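Local coordinates for mandalate racemase/muconate lactonizing enzyme (Unidentified, PDB 4E4U), which is a putative member of the mandelate racemase/muconate lactonizing enzyme family and so probably acts on a carboxylate substrate in the manner of the enolase superfamily, at residues 75-80 with 89-94; 119-124 with 326-331. All coordinates share one frame; numbering follows the deposited sequence.

Interaction 1. Residues 75-80 with 89-94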
ATOM      1  N   ARG A  75      21.350  17.876 -19.968  1.00 10.02           N
ATOM      2  CA  ARG A  75      21.998  17.566 -18.695  1.00  9.89           C
ATOM      3  C   ARG A  75      22.772  18.761 -18.150  1.00 10.66           C
ATOM      4  O   ARG A  75      22.753  19.009 -16.943  1.00 10.85           O
ATOM      5  CB  ARG A  75      22.924  16.347 -18.802  1.00 11.51           C
ATOM      6  CG  ARG A  75      22.224  15.010 -19.077  1.00 11.23           C
ATOM      7  CD  ARG A  75      21.124  14.673 -18.077  1.00 11.41           C
ATOM      8  NE  ARG A  75      21.574  14.714 -16.692  1.00 11.43           N
ATOM      9  CZ  ARG A  75      20.805  14.402 -15.653  1.00 11.52           C
ATOM     10  NH1 ARG A  75      19.559  13.988 -15.853  1.00 12.64           N
ATOM     11  NH2 ARG A  75      21.284  14.492 -14.416  1.00 11.77           N
ATOM     12  N   GLN A  76      23.462  19.494 -19.020  1.00 10.80           N
ATOM     13  CA  GLN A  76      24.218  20.651 -18.548  1.00 11.02           C
ATOM     14  C   GLN A  76      23.285  21.726 -17.994  1.00 11.27           C
ATOM     15  O   GLN A  76      23.543  22.299 -16.938  1.00 11.73           O
ATOM     16  CB  GLN A  76      25.095  21.248 -19.659  1.00 12.36           C
ATOM     17  CG  GLN A  76      26.136  20.299 -20.243  1.00 12.99           C
ATOM     18  CD  GLN A  76      27.134  19.777 -19.227  1.00 13.67           C
ATOM     19  OE1 GLN A  76      27.601  20.509 -18.351  1.00 15.03           O
ATOM     20  NE2 GLN A  76      27.496  18.503 -19.364  1.00 13.99           N
ATOM     21  N   ALA A  77      22.205  22.005 -18.712  1.00 10.59           N
ATOM     22  CA  ALA A  77      21.257  23.021 -18.266  1.00 10.86           C
ATOM     23  C   ALA A  77      20.558  22.606 -16.974  1.00 10.16           C
ATOM     24  O   ALA A  77      20.426  23.395 -16.039  1.00 11.05           O
ATOM     25  CB  ALA A  77      20.233  23.304 -19.359  1.00 12.01           C
ATOM     26  N   TYR A  78      20.099  21.357 -16.943  1.00  9.53           N
ATOM     27  CA  TYR A  78      19.411  20.787 -15.792  1.00 10.09           C
ATOM     28  C   TYR A  78      20.272  20.812 -14.530  1.00  9.93           C
ATOM     29  O   TYR A  78      19.754  20.905 -13.423  1.00 10.72           O
ATOM     30  CB  TYR A  78      18.993  19.348 -16.140  1.00 10.54           C
ATOM     31  CG  TYR A  78      18.198  18.615 -15.084  1.00  9.40           C
ATOM     32  CD1 TYR A  78      16.896  18.984 -14.783  1.00 10.17           C
ATOM     33  CD2 TYR A  78      18.740  17.529 -14.412  1.00 10.05           C
ATOM     34  CE1 TYR A  78      16.160  18.301 -13.844  1.00 10.04           C
ATOM     35  CE2 TYR A  78      18.014  16.841 -13.459  1.00 10.78           C
ATOM     36  CZ  TYR A  78      16.721  17.234 -13.174  1.00 10.05           C
ATOM     37  OH  TYR A  78      15.967  16.567 -12.233  1.00 10.89           O
ATOM     38  N   SER A  79      21.588  20.733 -14.710  1.00  9.72           N
ATOM     39  CA  SER A  79      22.525  20.622 -13.592  1.00 10.02           C
ATOM     40  C   SER A  79      23.128  21.960 -13.171  1.00  9.89           C
ATOM     41  O   SER A  79      23.794  22.047 -12.134  1.00 10.96           O
ATOM     42  CB  SER A  79      23.655  19.667 -13.978  1.00 10.73           C
ATOM     43  OG  SER A  79      23.126  18.381 -14.276  1.00 10.96           O
ATOM     44  N   SER A  80      22.888  22.991 -13.983  1.00 10.09           N
ATOM     45  CA  SER A  80      23.541  24.293 -13.868  1.00 10.51           C
ATOM     46  C   SER A  80      23.571  24.851 -12.446  1.00 10.62           C
ATOM     47  O   SER A  80      22.531  24.989 -11.802  1.00 12.03           O
ATOM     48  CB  SER A  80      22.843  25.290 -14.800  1.00 11.28           C
ATOM     49  OG  SER A  80      23.543  26.522 -14.872  1.00 11.77           O
ATOM     50  N   THR A  89      12.325  28.127 -15.097  1.00 10.96           N
ATOM     51  CA  THR A  89      12.754  29.071 -16.123  1.00 11.09           C
ATOM     52  C   THR A  89      13.877  28.480 -16.963  1.00 10.71           C
ATOM     53  O   THR A  89      13.866  28.610 -18.191  1.00 11.15           O
ATOM     54  CB  THR A  89      13.162  30.432 -15.524  1.00 12.09           C
ATOM     55  OG1 THR A  89      12.022  31.035 -14.901  1.00 13.06           O
ATOM     56  CG2 THR A  89      13.693  31.367 -16.598  1.00 13.06           C
ATOM     57  N   MET A  90      14.825  27.802 -16.318  1.00 10.64           N
ATOM     58  CA  MET A  90      15.928  27.182 -17.055  1.00 10.21           C
ATOM     59  C   MET A  90      15.392  26.153 -18.036  1.00 10.00           C
ATOM     60  O   MET A  90      15.867  26.057 -19.163  1.00 11.03           O
ATOM     61  CB  MET A  90      16.917  26.515 -16.101  1.00 10.38           C
ATOM     62  CG  MET A  90      17.987  25.679 -16.807  1.00 10.95           C
ATOM     63  SD  MET A  90      19.020  26.623 -17.956  1.00 11.25           S
ATOM     64  CE  MET A  90      20.446  26.927 -16.913  1.00 11.49           C
ATOM     65  N   MET A  91      14.394  25.384 -17.617  1.00  9.73           N
ATOM     66  CA  MET A  91      13.836  24.384 -18.506  1.00  9.72           C
ATOM     67  C   MET A  91      13.148  25.014 -19.714  1.00  9.79           C
ATOM     68  O   MET A  91      13.260  24.501 -20.828  1.00 10.40           O
ATOM     69  CB  MET A  91      12.915  23.443 -17.748  1.00 10.24           C
ATOM     70  CG  MET A  91      13.653  22.517 -16.781  1.00 11.20           C
ATOM     71  SD  MET A  91      14.804  21.370 -17.573  1.00 12.19           S
ATOM     72  CE  MET A  91      16.370  22.234 -17.460  1.00 12.42           C
ATOM     73  N   GLY A  92      12.449  26.131 -19.515  1.00  9.75           N
ATOM     74  CA  GLY A  92      11.898  26.865 -20.646  1.00 10.70           C
ATOM     75  C   GLY A  92      12.986  27.325 -21.604  1.00 10.59           C
ATOM     76  O   GLY A  92      12.879  27.157 -22.820  1.00 11.28           O
ATOM     77  N   VAL A  93      14.053  27.897 -21.058  1.00 10.54           N
ATOM     78  CA  VAL A  93      15.148  28.379 -21.891  1.00 11.38           C
ATOM     79  C   VAL A  93      15.802  27.251 -22.677  1.00 10.96           C
ATOM     80  O   VAL A  93      15.996  27.358 -23.895  1.00 11.45           O
ATOM     81  CB  VAL A  93      16.209  29.126 -21.064  1.00 11.65           C
ATOM     82  CG1 VAL A  93      17.402  29.513 -21.934  1.00 12.11           C
ATOM     83  CG2 VAL A  93      15.595  30.357 -20.420  1.00 12.85           C
ATOM     84  N   VAL A  94      16.139  26.159 -22.001  1.00 10.29           N
ATOM     85  CA  VAL A  94      16.782  25.064 -22.715  1.00 10.67           C
ATOM     86  C   VAL A  94      15.845  24.429 -23.741  1.00 10.32           C
ATOM     87  O   VAL A  94      16.309  23.928 -24.761  1.00 11.09           O
ATOM     88  CB  VAL A  94      17.419  24.008 -21.777  1.00 11.61           C
ATOM     89  CG1 VAL A  94      16.379  23.029 -21.253  1.00 12.83           C
ATOM     90  CG2 VAL A  94      18.536  23.277 -22.515  1.00 12.74           C
TER
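Apolar contacts carry the meeting of A77 with M90, M91 and V94, where the end of helix 70-79 lies against the beginning of helix 88-109. The A77 CB is directed toward the partner helix and reaches CG2 of V94 at 3.6 Å. The sulfur of M90 comes to the same methyl, SD standing 3.8 Å from A77 CB, so a single alanine is touched by residues one helical turn apart. The M91 side chain reaches in with its end: it bends at chi2 and again at chi3, and this second bend (95°) brings CE to 3.8 Å from Y78 CA. The Y78 CB bond leads away overall, though CB still touches M91 CE; SD of M91 stands at the ring edge, near its plane. M90 is also bent at chi2 and chi3, but with CG anti to the backbone N and the opposite turn at chi2, and ends with CE 3.6 Å from CB of S80.

Polar groups do not bond across this interface. The carbonyl oxygen of A77 accepts the backbone N-H of S80, and CG of M90 lies 3.4 Å from that oxygen. S79 OG bonds to R75 O, one turn earlier, at 2.8 Å, while S80 OG is bonded to T44 O of the second subunit and to H61 NE2. A face of the R75 guanidinium carries CD2 of Y78, 3.7 Å above its plane, and R75 NE bonds to A173 O of the second subunit.

Within the two segments the helix axes approach to 9.6 Å and run nearly antiparallel, at 159°. This is an antiparallel helical hairpin with an apolar seam, belonging to the helical part of the enolase-superfamily N-terminal domain and set beside a subunit interface.

Interaction 2. Residues 119-124 with 326-331; sequences GRIHER and CTPNFL
The imidazole of H122 has F330 CD2 over one face, 4.1 Å above the plane and displaced toward the rim, and I121 CG2 over the centre of the opposite face at 3.6 Å. At its edge, in the ring plane, lies the carbonyl oxygen of T327. The two aromatic rings cross obliquely, their planes at 55° and their centroids 5.5 Å apart. CB of F330 also approaches H122 NE2.

The edge contact is a hydrogen bond: H122 NE2 donates to T327 O over 2.9 Å with an N-H...O angle of 156°. The donor is tilted 27° from the carbonyl plane, although the oxygen lies close to the plane of the imidazole. T327 O belongs to the first residue of a type I turn closed at F330, so the histidine meets both ends of that turn. The T327 hydroxyl instead bonds to L323 O.

Beside the imidazole, I121 sends its extended CG1 branch, with CD1 anti to CA, against the start of the turn; CD1 is 3.4 Å from P328 N and also touches the proline CD. G119 O comes within 3.1 Å of C326 CB and receives a CA-H...O contact from C326. R120 NH1 bonds to H122 O in its carbonyl plane, while E123 OE1 is no more than a long charge partner of R120 NH1, lying well out of the guanidinium plane. P394 of the fourth subunit packs on H122, and E71 of the third on I121 and P328.

Donation from NE2 requires a proton there, which is compatible with a neutral or a charged imidazole. One directional bond, with apolar groups on both ring faces, fixes the histidine between the two loops and joins the approach to strand 125-130 to that of strand 333-335.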
ATOM      1  N   GLY A 119       9.625   8.785 -36.701  1.00 12.21           N
ATOM      2  CA  GLY A 119       9.005   8.689 -38.007  1.00 12.28           C
ATOM      3  C   GLY A 119       7.528   9.026 -37.986  1.00 12.67           C
ATOM      4  O   GLY A 119       6.838   8.860 -36.971  1.00 13.27           O
ATOM      5  N   ARG A 120       7.031   9.479 -39.130  1.00 13.38           N
ATOM      6  CA  ARG A 120       5.620   9.814 -39.248  1.00 14.18           C
ATOM      7  C   ARG A 120       4.711   8.650 -38.854  1.00 13.96           C
ATOM      8  O   ARG A 120       4.936   7.503 -39.252  1.00 14.85           O
ATOM      9  CB  ARG A 120       5.297  10.251 -40.677  1.00 16.42           C
ATOM     10  CG  ARG A 120       3.845  10.679 -40.866  1.00 18.65           C
ATOM     11  CD  ARG A 120       3.496  10.863 -42.327  1.00 22.28           C
ATOM     12  NE  ARG A 120       4.055  12.083 -42.901  1.00 25.25           N
ATOM     13  CZ  ARG A 120       3.500  13.286 -42.776  1.00 26.60           C
ATOM     14  NH1 ARG A 120       2.386  13.439 -42.070  1.00 26.39           N
ATOM     15  NH2 ARG A 120       4.062  14.342 -43.348  1.00 27.18           N
ATOM     16  N   ILE A 121       3.698   8.965 -38.053  1.00 13.10           N
ATOM     17  CA  ILE A 121       2.588   8.062 -37.784  1.00 15.08           C
ATOM     18  C   ILE A 121       1.312   8.669 -38.358  1.00 16.87           C
ATOM     19  O   ILE A 121       0.502   7.977 -38.977  1.00 19.41           O
ATOM     20  CB  ILE A 121       2.414   7.827 -36.271  1.00 15.66           C
ATOM     21  CG1 ILE A 121       3.621   7.072 -35.729  1.00 15.90           C
ATOM     22  CG2 ILE A 121       1.114   7.081 -35.973  1.00 16.59           C
ATOM     23  CD1 ILE A 121       3.658   6.979 -34.234  1.00 16.75           C
ATOM     24  N   HIS A 122       1.153   9.974 -38.173  1.00 15.74           N
ATOM     25  CA  HIS A 122      -0.083  10.654 -38.533  1.00 16.31           C
ATOM     26  C   HIS A 122       0.066  11.475 -39.795  1.00 17.77           C
ATOM     27  O   HIS A 122       1.028  12.229 -39.947  1.00 19.12           O
ATOM     28  CB  HIS A 122      -0.514  11.555 -37.384  1.00 15.29           C
ATOM     29  CG  HIS A 122      -0.597  10.834 -36.077  1.00 15.37           C
ATOM     30  ND1 HIS A 122      -1.612   9.946 -35.788  1.00 16.87           N
ATOM     31  CD2 HIS A 122       0.234  10.819 -35.014  1.00 15.76           C
ATOM     32  CE1 HIS A 122      -1.414   9.435 -34.585  1.00 16.91           C
ATOM     33  NE2 HIS A 122      -0.298   9.950 -34.093  1.00 16.19           N
ATOM     34  N   GLU A 123      -0.889  11.325 -40.703  1.00 18.35           N
ATOM     35  CA  GLU A 123      -0.927  12.159 -41.892  1.00 20.07           C
ATOM     36  C   GLU A 123      -1.458  13.550 -41.561  1.00 19.07           C
ATOM     37  O   GLU A 123      -1.079  14.539 -42.195  1.00 20.83           O
ATOM     38  CB  GLU A 123      -1.766  11.500 -42.984  1.00 23.64           C
ATOM     39  CG  GLU A 123      -1.201  10.168 -43.471  1.00 28.06           C
ATOM     40  CD  GLU A 123       0.182  10.295 -44.103  1.00 31.90           C
ATOM     41  OE1 GLU A 123       0.549  11.401 -44.551  1.00 33.34           O
ATOM     42  OE2 GLU A 123       0.902   9.275 -44.156  1.00 33.88           O
ATOM     43  N   ARG A 124      -2.340  13.625 -40.570  1.00 17.63           N
ATOM     44  CA  ARG A 124      -2.833  14.906 -40.078  1.00 18.10           C
ATOM     45  C   ARG A 124      -3.145  14.785 -38.594  1.00 15.69           C
ATOM     46  O   ARG A 124      -3.322  13.679 -38.079  1.00 16.42           O
ATOM     47  CB  ARG A 124      -4.072  15.351 -40.841  1.00 22.30           C
ATOM     48  CG  ARG A 124      -5.241  14.425 -40.670  1.00 26.33           C
ATOM     49  CD  ARG A 124      -6.339  14.733 -41.669  1.00 30.72           C
ATOM     50  NE  ARG A 124      -7.350  13.684 -41.654  1.00 34.41           N
ATOM     51  CZ  ARG A 124      -8.580  13.824 -42.132  1.00 37.11           C
ATOM     52  NH1 ARG A 124      -8.961  14.980 -42.662  1.00 38.17           N
ATOM     53  NH2 ARG A 124      -9.430  12.808 -42.075  1.00 37.96           N
ATOM     54  N   CYS A 326       4.968  12.028 -34.768  1.00 11.95           N
ATOM     55  CA  CYS A 326       5.662  10.757 -34.546  1.00 11.67           C
ATOM     56  C   CYS A 326       5.312  10.086 -33.218  1.00 11.55           C
ATOM     57  O   CYS A 326       6.055   9.220 -32.744  1.00 12.98           O
ATOM     58  CB  CYS A 326       7.187  10.931 -34.667  1.00 12.27           C
ATOM     59  SG  CYS A 326       7.978  12.014 -33.464  1.00 13.70           S
ATOM     60  N   THR A 327       4.167  10.453 -32.639  1.00 11.53           N
ATOM     61  CA  THR A 327       3.762   9.947 -31.327  1.00 11.88           C
ATOM     62  C   THR A 327       2.573   8.994 -31.448  1.00 12.17           C
ATOM     63  O   THR A 327       1.511   9.394 -31.904  1.00 13.85           O
ATOM     64  CB  THR A 327       3.382  11.113 -30.386  1.00 13.32           C
ATOM     65  OG1 THR A 327       4.547  11.897 -30.096  1.00 14.29           O
ATOM     66  CG2 THR A 327       2.802  10.592 -29.086  1.00 14.39           C
ATOM     67  N   PRO A 328       2.743   7.731 -31.027  1.00 11.38           N
ATOM     68  CA  PRO A 328       1.652   6.768 -31.211  1.00 11.82           C
ATOM     69  C   PRO A 328       0.465   6.992 -30.267  1.00 12.24           C
ATOM     70  O   PRO A 328      -0.653   6.627 -30.609  1.00 16.26           O
ATOM     71  CB  PRO A 328       2.332   5.417 -30.947  1.00 12.94           C
ATOM     72  CG  PRO A 328       3.485   5.744 -30.044  1.00 13.48           C
ATOM     73  CD  PRO A 328       3.964   7.104 -30.485  1.00 12.75           C
ATOM     74  N   ASN A 329       0.709   7.581 -29.101  1.00 10.70           N
ATOM     75  CA  ASN A 329      -0.335   7.832 -28.119  1.00 10.44           C
ATOM     76  C   ASN A 329      -0.765   9.295 -28.102  1.00 11.21           C
ATOM     77  O   ASN A 329      -0.998   9.891 -27.050  1.00 12.62           O
ATOM     78  CB  ASN A 329       0.108   7.367 -26.724  1.00 10.48           C
ATOM     79  CG  ASN A 329       1.428   7.987 -26.271  1.00 11.05           C
ATOM     80  OD1 ASN A 329       2.318   8.249 -27.081  1.00 12.47           O
ATOM     81  ND2 ASN A 329       1.573   8.178 -24.958  1.00 11.12           N
ATOM     82  N   PHE A 330      -0.864   9.866 -29.292  1.00 11.39           N
ATOM     83  CA  PHE A 330      -1.294  11.245 -29.472  1.00 11.67           C
ATOM     84  C   PHE A 330      -2.814  11.335 -29.463  1.00 11.20           C
ATOM     85  O   PHE A 330      -3.487  10.598 -30.184  1.00 12.86           O
ATOM     86  CB  PHE A 330      -0.751  11.767 -30.802  1.00 12.59           C
ATOM     87  CG  PHE A 330      -1.361  13.069 -31.246  1.00 12.58           C
ATOM     88  CD1 PHE A 330      -1.009  14.269 -30.633  1.00 12.63           C
ATOM     89  CD2 PHE A 330      -2.271  13.100 -32.291  1.00 12.99           C
ATOM     90  CE1 PHE A 330      -1.568  15.476 -31.055  1.00 12.82           C
ATOM     91  CE2 PHE A 330      -2.825  14.299 -32.715  1.00 13.19           C
ATOM     92  CZ  PHE A 330      -2.476  15.482 -32.098  1.00 12.63           C
ATOM     93  N   LEU A 331      -3.354  12.257 -28.670  1.00 10.55           N
ATOM     94  CA  LEU A 331      -4.803  12.495 -28.622  1.00 10.70           C
ATOM     95  C   LEU A 331      -5.236  13.661 -29.502  1.00 11.36           C
ATOM     96  O   LEU A 331      -6.064  13.501 -30.397  1.00 12.00           O
ATOM     97  CB  LEU A 331      -5.250  12.757 -27.181  1.00 11.61           C
ATOM     98  CG  LEU A 331      -6.705  13.178 -26.938  1.00 11.52           C
ATOM     99  CD1 LEU A 331      -7.682  12.133 -27.475  1.00 13.15           C
ATOM    100  CD2 LEU A 331      -6.963  13.431 -25.456  1.00 12.69           C
TER

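Interaction 1 comes first along the chain and closes before interaction 2 opens; their centres are 27 Å apart and their nearest atoms about 17 Å, without touching. Helix 88-109 relates them: its beginning takes part in 75-80 with 89-94, and the loop that follows its end contains 119-124. Both segments of interaction 1 fall within the N-terminal family region, whereas interaction 2 joins the loop between helix 88-109 and strand 125-130 to the loop between helix 314-325 and strand 333-335 of the barrel. Strands 125-130 and 333-335 pair in parallel within the same sheet. Both contacts also border other subunits, so internal packing and assembly meet at each.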